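Local atomic coordinates of putative cytochrome C (Sinorhizobium meliloti, PDB entry 4PWA), a protein that binds a covalently attached heme c and probably serves as an electron carrier in bacterial sulfite oxidation. Residues 11-14 and 20-23; 27-32 and 76-81; 14-19 and 69-74. All blocks are in the same frame, centred on the assembly; numbering follows the deposited sequence. Where two conformers were deposited one is given.

In the fold
All three contacts lie within one small class I-type cytochrome c fold, their centres 8 to 12 Å apart. Interaction 1 comes first along the chain, joining helix 4-16 to the heme-attachment helix 21-24; interaction 2 opens after it has closed and ties the turn between strands 26-27 and 32-33 to helix 69-82. Interaction 3 also begins on helix 4-16, sharing Leu14 with interaction 1, and reaches helix 69-82, so its segments alternate with those of interaction 2. Phe13 of interaction 1 packs on Leu27 and Ala32 of interaction 2, while Glu11 and Arg16 link interactions 1 and 3. Together they join the two terminal helices and the heme-binding segment.

Interaction 1. Residues 11-14 and 20-23; sequences EIFL and QCAL. With HEC (heme c), chain E.
Phe13 lays its ring against the first heme-attachment cysteine, Cys21. The aromatic side chain leaves helix 4-16 with CG anti to the backbone N (chi1 -168°), which turns the ring toward residues 21 and 22. From CB outward, CG and CD2 come against Cys21 CB, and Phe13 CE2 comes to 3.4 Å from Cys21 CB. On the other flank CD1 and CE1 run along Ala22, where Phe13 CE1 lies 3.6 Å from Ala22 CA, and CZ completes the rim near Cys21 CB. The cysteine methylene thus sits over one face of the ring, a CH-pi contact with Cys21 CB 3.5 Å from the centroid of the Phe13 ring. Cys21 SG stands obliquely to the ring in a sulfur-aromatic contact and is bonded to heme CAB at 1.8 Å. With an alanine at Phe13, the ring face against the Cys21 methylene would be lost, which would probably open a gap there and leave the thioether less firmly positioned.

The backbone adds a polar link: Ala22 N donates to Phe13 O over 3.1 Å with an N-H...O angle of 151°. Beside it Leu14 CD2 presses closely on Ala22 CB, at 3.5 Å, and the bent chain of Gln20 brings its CG against Leu14 O. Ser17 OG bonds both Ile12 O and Cys21 N, bridging the same turn. Around this junction Tyr78 and Val79 of helix 69-82 touch Phe13, as does the axial ligand His25, while Ala32 of strand 32-33 packs on both Phe13 and Ala22.

Interaction 2. Residues 27-32 and 76-81; sequences LADAEA and ALYVST
The Tyr78 ring meets the carboxylate of Asp29 at its edge, where OD1 lies in the ring plane beside the hydroxyl; Leu27 CD2 approaches the ring obliquely, 3.5 Å from Tyr78 CE2. Ring and carboxylate planes are 72° apart. Tyr78 OH donates to Asp29 OD1 over 2.6 Å, meeting the oxygen on its anti side and 24° out of the carboxylate plane. Asp29 holds CG anti to its own backbone N (chi1 179°), which carries OD1 out to the phenol. The same oxygen pairs with Arg10 NE in a salt bridge, so two donors grip it, and the nearby positive charge probably helps to keep this buried carboxylate ionised. Ala30 CB closes in on the hydroxyl at 3.5 Å from Tyr78 OH, while the side chains of Leu27 and Tyr78 lie alongside each other, pointing opposite ways.

In the turn itself, Leu27 N bonds Ala32 O and Ala32 N bonds Leu27 O, with Glu31 and Ala32 set opposite the single residue Leu27, a G1 beta bulge. The arrangement is a bulged hairpin turn fastened to the C-terminal helix of a cytochrome c fold, just after the axial ligand His25.

Interaction 3. Residues 14-19 and 69-74; sequences LERSEP and DEEIEA. With HEC (heme c), chain E.
Glu71 OE2 receives Arg16 NH1 at 2.8 Å, a salt bridge whose hydrogen bond has an N-H...O angle of 159°. The carboxylate oxygen lies almost within the guanidinium plane and is approached on its anti side. The two flat groups are nevertheless turned 55° apart, and the side chains cross at about a right angle, so a single N-H to oxygen bond joins them across the contact. Arg16 CD also comes up to the same oxygen, 3.3 Å from Glu71 OE2.

Arg16 sets off with CG beside its backbone N (chi1 -53°) and then runs extended from CG to NE, which carries the guanidinium across to the facing helix. Its NE turns to a second carboxylate, making a salt bridge with Glu11 OE2, five residues earlier in the same helix. The arginine thus lies between two acids, and its positive charge probably eases the repulsion between them. Glu71 is likewise extended beyond CG, and its other oxygen, OE1, accepts a hydrogen bond from Thr68 N, just before helix 69-82, so both oxygens of the carboxylate have a partner, which limits its rotation.

Beyond Arg16 the chain leaves the helix at Ser17 and passes through a cis peptide bond into Pro19, whose O comes 3.5 Å from heme CMC. The bridge lies at the surface, where the end of helix 4-16 meets the first turns of helix 69-82. Ile12 packs beside it on Glu71 and Ala74, Leu8 touches both Arg16 and Ala74, and Ile72 packs against helix 47-56.

Interaction 1. Residues 11-14 and 20-23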
loop_
_atom_site.group_PDB
_atom_site.type_symbol
_atom_site.label_atom_id
_atom_site.label_comp_id
_atom_site.label_asym_id
_atom_site.label_seq_id
_atom_site.Cartn_x
_atom_site.Cartn_y
_atom_site.Cartn_z
ATOM N N GLU A 11 12.247 17.127 -2.281
ATOM C CA GLU A 11 11.607 17.156 -3.605
ATOM C C GLU A 11 12.149 16.043 -4.523
ATOM O O GLU A 11 11.417 15.499 -5.336
ATOM C CB GLU A 11 11.770 18.525 -4.258
ATOM C CG GLU A 11 11.060 18.671 -5.599
ATOM C CD GLU A 11 11.183 20.065 -6.179
ATOM O OE1 GLU A 11 10.623 21.015 -5.583
ATOM O OE2 GLU A 11 11.835 20.211 -7.230
ATOM N N ILE A 12 13.428 15.712 -4.387
ATOM C CA ILE A 12 14.014 14.650 -5.190
ATOM C C ILE A 12 13.400 13.340 -4.740
ATOM O O ILE A 12 13.003 12.512 -5.565
ATOM C CB ILE A 12 15.567 14.624 -5.065
ATOM C CG1 ILE A 12 16.171 15.866 -5.732
ATOM C CG2 ILE A 12 16.161 13.369 -5.687
ATOM C CD1 ILE A 12 17.597 16.173 -5.317
ATOM N N PHE A 13 13.309 13.176 -3.420
ATOM C CA PHE A 13 12.777 11.956 -2.805
ATOM C C PHE A 13 11.322 11.709 -3.167
ATOM O O PHE A 13 10.915 10.572 -3.359
ATOM C CB PHE A 13 12.913 12.036 -1.286
ATOM C CG PHE A 13 12.670 10.736 -0.593
ATOM C CD1 PHE A 13 11.393 10.369 -0.204
ATOM C CD2 PHE A 13 13.711 9.871 -0.342
ATOM C CE1 PHE A 13 11.164 9.177 0.423
ATOM C CE2 PHE A 13 13.484 8.666 0.297
ATOM C CZ PHE A 13 12.214 8.326 0.683
ATOM N N LEU A 14 10.552 12.786 -3.267
ATOM C CA LEU A 14 9.119 12.707 -3.562
ATOM C C LEU A 14 8.705 12.845 -5.038
ATOM O O LEU A 14 7.757 12.190 -5.455
ATOM C CB LEU A 14 8.372 13.772 -2.751
ATOM C CG LEU A 14 8.230 13.450 -1.261
ATOM C CD1 LEU A 14 7.817 14.685 -0.511
ATOM C CD2 LEU A 14 7.210 12.302 -1.053
ATOM N N GLN A 20 9.931 7.226 -8.126
ATOM C CA GLN A 20 10.132 8.053 -6.921
ATOM C C GLN A 20 10.532 7.212 -5.692
ATOM O O GLN A 20 9.990 6.141 -5.472
ATOM C CB GLN A 20 8.886 8.892 -6.646
ATOM C CG GLN A 20 8.733 10.025 -7.647
ATOM C CD GLN A 20 7.356 10.159 -8.249
ATOM O OE1 GLN A 20 6.389 9.575 -7.770
ATOM N NE2 GLN A 20 7.260 10.949 -9.308
ATOM N N CYS A 21 11.511 7.694 -4.924
ATOM C CA CYS A 21 11.963 6.987 -3.720
ATOM C C CYS A 21 10.798 6.709 -2.795
ATOM O O CYS A 21 10.711 5.620 -2.234
ATOM C CB CYS A 21 12.988 7.802 -2.926
ATOM S SG CYS A 21 14.278 8.574 -3.868
ATOM N N ALA A 22 9.914 7.704 -2.651
ATOM C CA ALA A 22 8.739 7.624 -1.768
ATOM C C ALA A 22 7.786 6.490 -2.113
ATOM O O ALA A 22 7.063 6.018 -1.240
ATOM C CB ALA A 22 7.962 8.960 -1.753
ATOM N N LEU A 23 7.754 6.079 -3.377
ATOM C CA LEU A 23 6.884 4.970 -3.790
ATOM C C LEU A 23 7.406 3.619 -3.298
ATOM O O LEU A 23 6.624 2.705 -3.064
ATOM C CB LEU A 23 6.701 4.938 -5.318
ATOM C CG LEU A 23 5.933 6.096 -5.977
ATOM C CD1 LEU A 23 5.829 5.929 -7.513
ATOM C CD2 LEU A 23 4.561 6.237 -5.382
HETATM FE FE HEC E . 15.895 2.165 -2.566
HETATM C CHA HEC E . 17.655 -0.199 -0.856
HETATM C CHB HEC E . 17.462 4.627 -0.889
HETATM C CHC HEC E . 14.495 4.430 -4.677
HETATM C CHD HEC E . 13.745 -0.192 -3.720
HETATM N NA HEC E . 17.323 2.208 -1.182
HETATM C C1A HEC E . 17.874 1.119 -0.543
HETATM C C2A HEC E . 18.760 1.601 0.500
HETATM C C3A HEC E . 18.703 2.928 0.510
HETATM C C4A HEC E . 17.783 3.336 -0.544
HETATM C CMA HEC E . 19.472 3.847 1.471
HETATM C CAA HEC E . 19.599 0.708 1.437
HETATM C CBA HEC E . 20.797 0.215 0.640
HETATM C CGA HEC E . 21.760 -0.554 1.511
HETATM O O1A HEC E . 22.958 -0.174 1.530
HETATM O O2A HEC E . 21.348 -1.541 2.187
HETATM N NB HEC E . 15.970 4.128 -2.744
HETATM C C1B HEC E . 16.734 4.987 -1.993
HETATM C C2B HEC E . 16.683 6.294 -2.608
HETATM C C3B HEC E . 15.832 6.242 -3.619
HETATM C C4B HEC E . 15.394 4.877 -3.750
HETATM C CMB HEC E . 17.320 7.591 -2.063
HETATM C CAB HEC E . 15.440 7.406 -4.555
HETATM C CBB HEC E . 16.611 7.861 -5.441
HETATM N NC HEC E . 14.374 2.128 -3.904
HETATM C C1C HEC E . 13.982 3.155 -4.730
HETATM C C2C HEC E . 13.194 2.631 -5.827
HETATM C C3C HEC E . 12.796 1.407 -5.434
HETATM C C4C HEC E . 13.649 1.043 -4.298
HETATM C CMC HEC E . 12.372 3.592 -6.704
HETATM C CAC HEC E . 11.793 0.404 -6.085
HETATM C CBC HEC E . 11.261 0.522 -7.529
HETATM N ND HEC E . 15.732 0.136 -2.318
HETATM C C1D HEC E . 14.753 -0.644 -2.911
HETATM C C2D HEC E . 14.940 -2.031 -2.562
HETATM C C3D HEC E . 16.166 -2.052 -1.665
HETATM C C4D HEC E . 16.578 -0.664 -1.561
HETATM C CMD HEC E . 14.070 -3.227 -2.993
HETATM C CAD HEC E . 16.804 -3.293 -0.999
HETATM C CBD HEC E . 18.106 -3.625 -1.704
HETATM C CGD HEC E . 18.606 -4.969 -1.238
HETATM O O1D HEC E . 19.197 -5.025 -0.127
HETATM O O2D HEC E . 18.429 -5.972 -1.993
#

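Interaction 2. Residues 27-32 and 76-81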
loop_
_atom_site.group_PDB
_atom_site.type_symbol
_atom_site.label_atom_id
_atom_site.label_comp_id
_atom_site.label_asym_id
_atom_site.label_seq_id
_atom_site.Cartn_x
_atom_site.Cartn_y
_atom_site.Cartn_z
ATOM N N LEU A 27 9.637 6.898 4.746
ATOM C CA LEU A 27 10.412 7.964 5.346
ATOM C C LEU A 27 9.461 9.034 5.878
ATOM O O LEU A 27 8.864 9.781 5.118
ATOM C CB LEU A 27 11.380 8.565 4.314
ATOM C CG LEU A 27 12.370 9.599 4.857
ATOM C CD1 LEU A 27 13.453 8.898 5.668
ATOM C CD2 LEU A 27 12.962 10.449 3.729
ATOM N N ALA A 28 9.342 9.109 7.196
ATOM C CA ALA A 28 8.362 9.957 7.852
ATOM C C ALA A 28 8.445 11.429 7.449
ATOM O O ALA A 28 7.428 12.047 7.186
ATOM C CB ALA A 28 8.476 9.806 9.374
ATOM N N ASP A 29 9.646 11.986 7.358
ATOM C CA ASP A 29 9.790 13.416 7.079
ATOM C C ASP A 29 9.083 13.776 5.778
ATOM O O ASP A 29 8.484 14.834 5.668
ATOM C CB ASP A 29 11.257 13.820 7.025
ATOM C CG ASP A 29 11.452 15.298 6.714
ATOM O OD1 ASP A 29 11.429 15.673 5.515
ATOM O OD2 ASP A 29 11.660 16.095 7.656
ATOM N N ALA A 30 9.158 12.873 4.806
ATOM C CA ALA A 30 8.505 13.049 3.519
ATOM C C ALA A 30 7.062 12.538 3.505
ATOM O O ALA A 30 6.404 12.644 2.485
ATOM C CB ALA A 30 9.327 12.344 2.416
ATOM N N GLU A 31 6.559 12.014 4.624
ATOM C CA GLU A 31 5.230 11.383 4.671
ATOM C C GLU A 31 5.140 10.274 3.611
ATOM O O GLU A 31 4.125 10.128 2.929
ATOM C CB GLU A 31 4.108 12.400 4.466
ATOM C CG GLU A 31 4.176 13.617 5.380
ATOM C CD GLU A 31 3.298 14.774 4.912
ATOM O OE1 GLU A 31 2.949 14.842 3.708
ATOM O OE2 GLU A 31 2.947 15.628 5.757
ATOM N N ALA A 32 6.216 9.507 3.498
ATOM C CA ALA A 32 6.351 8.451 2.507
ATOM C C ALA A 32 6.208 7.104 3.216
ATOM O O ALA A 32 6.806 6.889 4.280
ATOM C CB ALA A 32 7.698 8.545 1.833
ATOM N N ALA A 76 20.987 12.217 -0.734
ATOM C CA ALA A 76 21.788 11.456 0.245
ATOM C C ALA A 76 21.902 12.228 1.561
ATOM O O ALA A 76 21.653 11.673 2.632
ATOM C CB ALA A 76 23.169 11.130 -0.305
ATOM N N LEU A 77 22.276 13.501 1.472
ATOM C CA LEU A 77 22.302 14.387 2.639
ATOM C C LEU A 77 20.951 14.424 3.369
ATOM O O LEU A 77 20.903 14.334 4.601
ATOM C CB LEU A 77 22.701 15.812 2.228
ATOM C CG LEU A 77 22.709 16.859 3.347
ATOM C CD1 LEU A 77 23.628 16.420 4.508
ATOM C CD2 LEU A 77 23.114 18.251 2.816
ATOM N N TYR A 78 19.868 14.552 2.602
ATOM C CA TYR A 78 18.521 14.685 3.148
ATOM C C TYR A 78 18.138 13.454 3.945
ATOM O O TYR A 78 17.835 13.538 5.129
ATOM C CB TYR A 78 17.506 14.934 2.011
ATOM C CG TYR A 78 16.048 14.748 2.396
ATOM C CD1 TYR A 78 15.415 15.640 3.256
ATOM C CD2 TYR A 78 15.307 13.683 1.897
ATOM C CE1 TYR A 78 14.093 15.476 3.617
ATOM C CE2 TYR A 78 13.972 13.504 2.251
ATOM C CZ TYR A 78 13.379 14.397 3.112
ATOM O OH TYR A 78 12.083 14.214 3.478
ATOM N N VAL A 79 18.142 12.307 3.275
ATOM C CA VAL A 79 17.782 11.057 3.907
ATOM C C VAL A 79 18.582 10.817 5.198
ATOM O O VAL A 79 18.020 10.482 6.240
ATOM C CB VAL A 79 18.011 9.885 2.963
ATOM C CG1 VAL A 79 17.775 8.548 3.708
ATOM C CG2 VAL A 79 17.108 10.007 1.714
ATOM N N SER A 80 19.893 11.014 5.130
ATOM C CA SER A 80 20.750 10.714 6.256
ATOM C C SER A 80 20.529 11.663 7.428
ATOM O O SER A 80 20.829 11.310 8.572
ATOM C CB SER A 80 22.210 10.732 5.830
ATOM O OG SER A 80 22.493 11.930 5.142
ATOM N N THR A 81 20.008 12.852 7.152
ATOM C CA THR A 81 19.727 13.827 8.204
ATOM C C THR A 81 18.368 13.612 8.853
ATOM O O THR A 81 18.240 13.749 10.068
ATOM C CB THR A 81 19.741 15.261 7.650
ATOM O OG1 THR A 81 20.951 15.476 6.931
ATOM C CG2 THR A 81 19.623 16.274 8.770
#

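Interaction 3. Residues 14-19 and 69-74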
loop_
_atom_site.group_PDB
_atom_site.type_symbol
_atom_site.label_atom_id
_atom_site.label_comp_id
_atom_site.label_asym_id
_atom_site.label_seq_id
_atom_site.Cartn_x
_atom_site.Cartn_y
_atom_site.Cartn_z
ATOM N N LEU A 14 10.552 12.786 -3.267
ATOM C CA LEU A 14 9.119 12.707 -3.562
ATOM C C LEU A 14 8.705 12.845 -5.038
ATOM O O LEU A 14 7.757 12.190 -5.455
ATOM C CB LEU A 14 8.372 13.772 -2.751
ATOM C CG LEU A 14 8.230 13.450 -1.261
ATOM C CD1 LEU A 14 7.817 14.685 -0.511
ATOM C CD2 LEU A 14 7.210 12.302 -1.053
ATOM N N GLU A 15 9.414 13.666 -5.820
ATOM C CA GLU A 15 8.937 14.061 -7.150
ATOM C C GLU A 15 9.923 13.780 -8.278
ATOM O O GLU A 15 9.569 13.160 -9.260
ATOM C CB GLU A 15 8.565 15.546 -7.148
ATOM C CG GLU A 15 7.340 15.865 -6.307
ATOM C CD GLU A 15 6.061 15.325 -6.922
ATOM O OE1 GLU A 15 5.485 16.007 -7.797
ATOM O OE2 GLU A 15 5.632 14.219 -6.529
ATOM N N ARG A 16 11.163 14.213 -8.136
ATOM C CA ARG A 16 12.120 14.138 -9.265
ATOM C C ARG A 16 12.650 12.743 -9.604
ATOM O O ARG A 16 12.889 12.440 -10.777
ATOM C CB ARG A 16 13.317 15.045 -9.009
ATOM C CG ARG A 16 12.958 16.475 -8.678
ATOM C CD ARG A 16 14.214 17.319 -8.761
ATOM N NE ARG A 16 13.989 18.692 -8.379
ATOM C CZ ARG A 16 14.929 19.627 -8.366
ATOM N NH1 ARG A 16 16.175 19.329 -8.709
ATOM N NH2 ARG A 16 14.619 20.866 -8.006
ATOM N N SER A 17 12.858 11.908 -8.589
ATOM C CA SER A 17 13.397 10.567 -8.800
ATOM C C SER A 17 12.475 9.710 -9.649
ATOM O O SER A 17 11.268 9.851 -9.585
ATOM C CB SER A 17 13.652 9.874 -7.459
ATOM O OG SER A 17 12.557 10.032 -6.574
ATOM N N GLU A 18 13.057 8.826 -10.445
ATOM C CA GLU A 18 12.284 7.943 -11.319
ATOM C C GLU A 18 12.812 6.507 -11.179
ATOM O O GLU A 18 13.980 6.249 -11.500
ATOM C CB GLU A 18 12.392 8.404 -12.779
ATOM C CG GLU A 18 11.514 9.625 -13.092
ATOM C CD GLU A 18 11.536 10.056 -14.554
ATOM O OE1 GLU A 18 11.794 9.205 -15.443
ATOM O OE2 GLU A 18 11.290 11.260 -14.812
ATOM N N PRO A 19 11.987 5.591 -10.634
ATOM C CA PRO A 19 10.699 5.844 -9.983
ATOM C C PRO A 19 10.957 6.631 -8.714
ATOM O O PRO A 19 12.097 6.706 -8.280
ATOM C CB PRO A 19 10.175 4.436 -9.666
ATOM C CG PRO A 19 11.005 3.511 -10.504
ATOM C CD PRO A 19 12.328 4.162 -10.619
ATOM N N ASP A 69 24.637 14.412 -10.478
ATOM C CA ASP A 69 25.434 14.012 -9.338
ATOM C C ASP A 69 25.108 14.852 -8.097
ATOM O O ASP A 69 24.997 14.295 -6.999
ATOM C CB ASP A 69 26.927 14.025 -9.688
ATOM C CG ASP A 69 27.314 12.887 -10.658
ATOM O OD1 ASP A 69 26.460 12.016 -10.948
ATOM O OD2 ASP A 69 28.473 12.862 -11.134
ATOM N N GLU A 70 24.910 16.161 -8.275
ATOM C CA GLU A 70 24.569 17.047 -7.150
ATOM C C GLU A 70 23.190 16.736 -6.560
ATOM O O GLU A 70 22.973 16.914 -5.370
ATOM C CB GLU A 70 24.640 18.526 -7.554
ATOM C CG GLU A 70 25.176 19.451 -6.432
ATOM C CD GLU A 70 24.116 19.846 -5.380
ATOM O OE1 GLU A 70 23.367 20.822 -5.660
ATOM O OE2 GLU A 70 24.056 19.212 -4.278
ATOM N N GLU A 71 22.259 16.280 -7.392
ATOM C CA GLU A 71 20.950 15.858 -6.907
ATOM C C GLU A 71 21.064 14.585 -6.080
ATOM O O GLU A 71 20.360 14.423 -5.082
ATOM C CB GLU A 71 19.983 15.606 -8.065
ATOM C CG GLU A 71 19.409 16.860 -8.692
ATOM C CD GLU A 71 18.501 16.549 -9.854
ATOM O OE1 GLU A 71 18.956 15.842 -10.777
ATOM O OE2 GLU A 71 17.330 16.995 -9.844
ATOM N N ILE A 72 21.921 13.667 -6.519
ATOM C CA ILE A 72 22.162 12.449 -5.767
ATOM C C ILE A 72 22.765 12.796 -4.391
ATOM O O ILE A 72 22.385 12.208 -3.378
ATOM C CB ILE A 72 23.066 11.470 -6.556
ATOM C CG1 ILE A 72 22.301 10.936 -7.780
ATOM C CG2 ILE A 72 23.553 10.330 -5.651
ATOM C CD1 ILE A 72 23.135 10.113 -8.748
ATOM N N GLU A 73 23.685 13.757 -4.355
ATOM C CA GLU A 73 24.268 14.186 -3.082
ATOM C C GLU A 73 23.207 14.784 -2.183
ATOM O O GLU A 73 23.236 14.580 -0.977
ATOM C CB GLU A 73 25.361 15.235 -3.283
ATOM C CG GLU A 73 26.676 14.696 -3.762
ATOM C CD GLU A 73 27.705 15.803 -3.970
ATOM O OE1 GLU A 73 27.835 16.681 -3.076
ATOM O OE2 GLU A 73 28.382 15.805 -5.030
ATOM N N ALA A 74 22.275 15.531 -2.779
ATOM C CA ALA A 74 21.289 16.284 -2.004
ATOM C C ALA A 74 20.271 15.335 -1.355
ATOM O O ALA A 74 19.962 15.469 -0.167
ATOM C CB ALA A 74 20.617 17.332 -2.871
HETATM FE FE HEC E . 15.895 2.165 -2.566
HETATM C CHA HEC E . 17.655 -0.199 -0.856
HETATM C CHB HEC E . 17.462 4.627 -0.889
HETATM C CHC HEC E . 14.495 4.430 -4.677
HETATM C CHD HEC E . 13.745 -0.192 -3.720
HETATM N NA HEC E . 17.323 2.208 -1.182
HETATM C C1A HEC E . 17.874 1.119 -0.543
HETATM C C2A HEC E . 18.760 1.601 0.500
HETATM C C3A HEC E . 18.703 2.928 0.510
HETATM C C4A HEC E . 17.783 3.336 -0.544
HETATM C CMA HEC E . 19.472 3.847 1.471
HETATM C CAA HEC E . 19.599 0.708 1.437
HETATM C CBA HEC E . 20.797 0.215 0.640
HETATM C CGA HEC E . 21.760 -0.554 1.511
HETATM O O1A HEC E . 22.958 -0.174 1.530
HETATM O O2A HEC E . 21.348 -1.541 2.187
HETATM N NB HEC E . 15.970 4.128 -2.744
HETATM C C1B HEC E . 16.734 4.987 -1.993
HETATM C C2B HEC E . 16.683 6.294 -2.608
HETATM C C3B HEC E . 15.832 6.242 -3.619
HETATM C C4B HEC E . 15.394 4.877 -3.750
HETATM C CMB HEC E . 17.320 7.591 -2.063
HETATM C CAB HEC E . 15.440 7.406 -4.555
HETATM C CBB HEC E . 16.611 7.861 -5.441
HETATM N NC HEC E . 14.374 2.128 -3.904
HETATM C C1C HEC E . 13.982 3.155 -4.730
HETATM C C2C HEC E . 13.194 2.631 -5.827
HETATM C C3C HEC E . 12.796 1.407 -5.434
HETATM C C4C HEC E . 13.649 1.043 -4.298
HETATM C CMC HEC E . 12.372 3.592 -6.704
HETATM C CAC HEC E . 11.793 0.404 -6.085
HETATM C CBC HEC E . 11.261 0.522 -7.529
HETATM N ND HEC E . 15.732 0.136 -2.318
HETATM C C1D HEC E . 14.753 -0.644 -2.911
HETATM C C2D HEC E . 14.940 -2.031 -2.562
HETATM C C3D HEC E . 16.166 -2.052 -1.665
HETATM C C4D HEC E . 16.578 -0.664 -1.561
HETATM C CMD HEC E . 14.070 -3.227 -2.993
HETATM C CAD HEC E . 16.804 -3.293 -0.999
HETATM C CBD HEC E . 18.106 -3.625 -1.704
HETATM C CGD HEC E . 18.606 -4.969 -1.238
HETATM O O1D HEC E . 19.197 -5.025 -0.127
HETATM O O2D HEC E . 18.429 -5.972 -1.993
#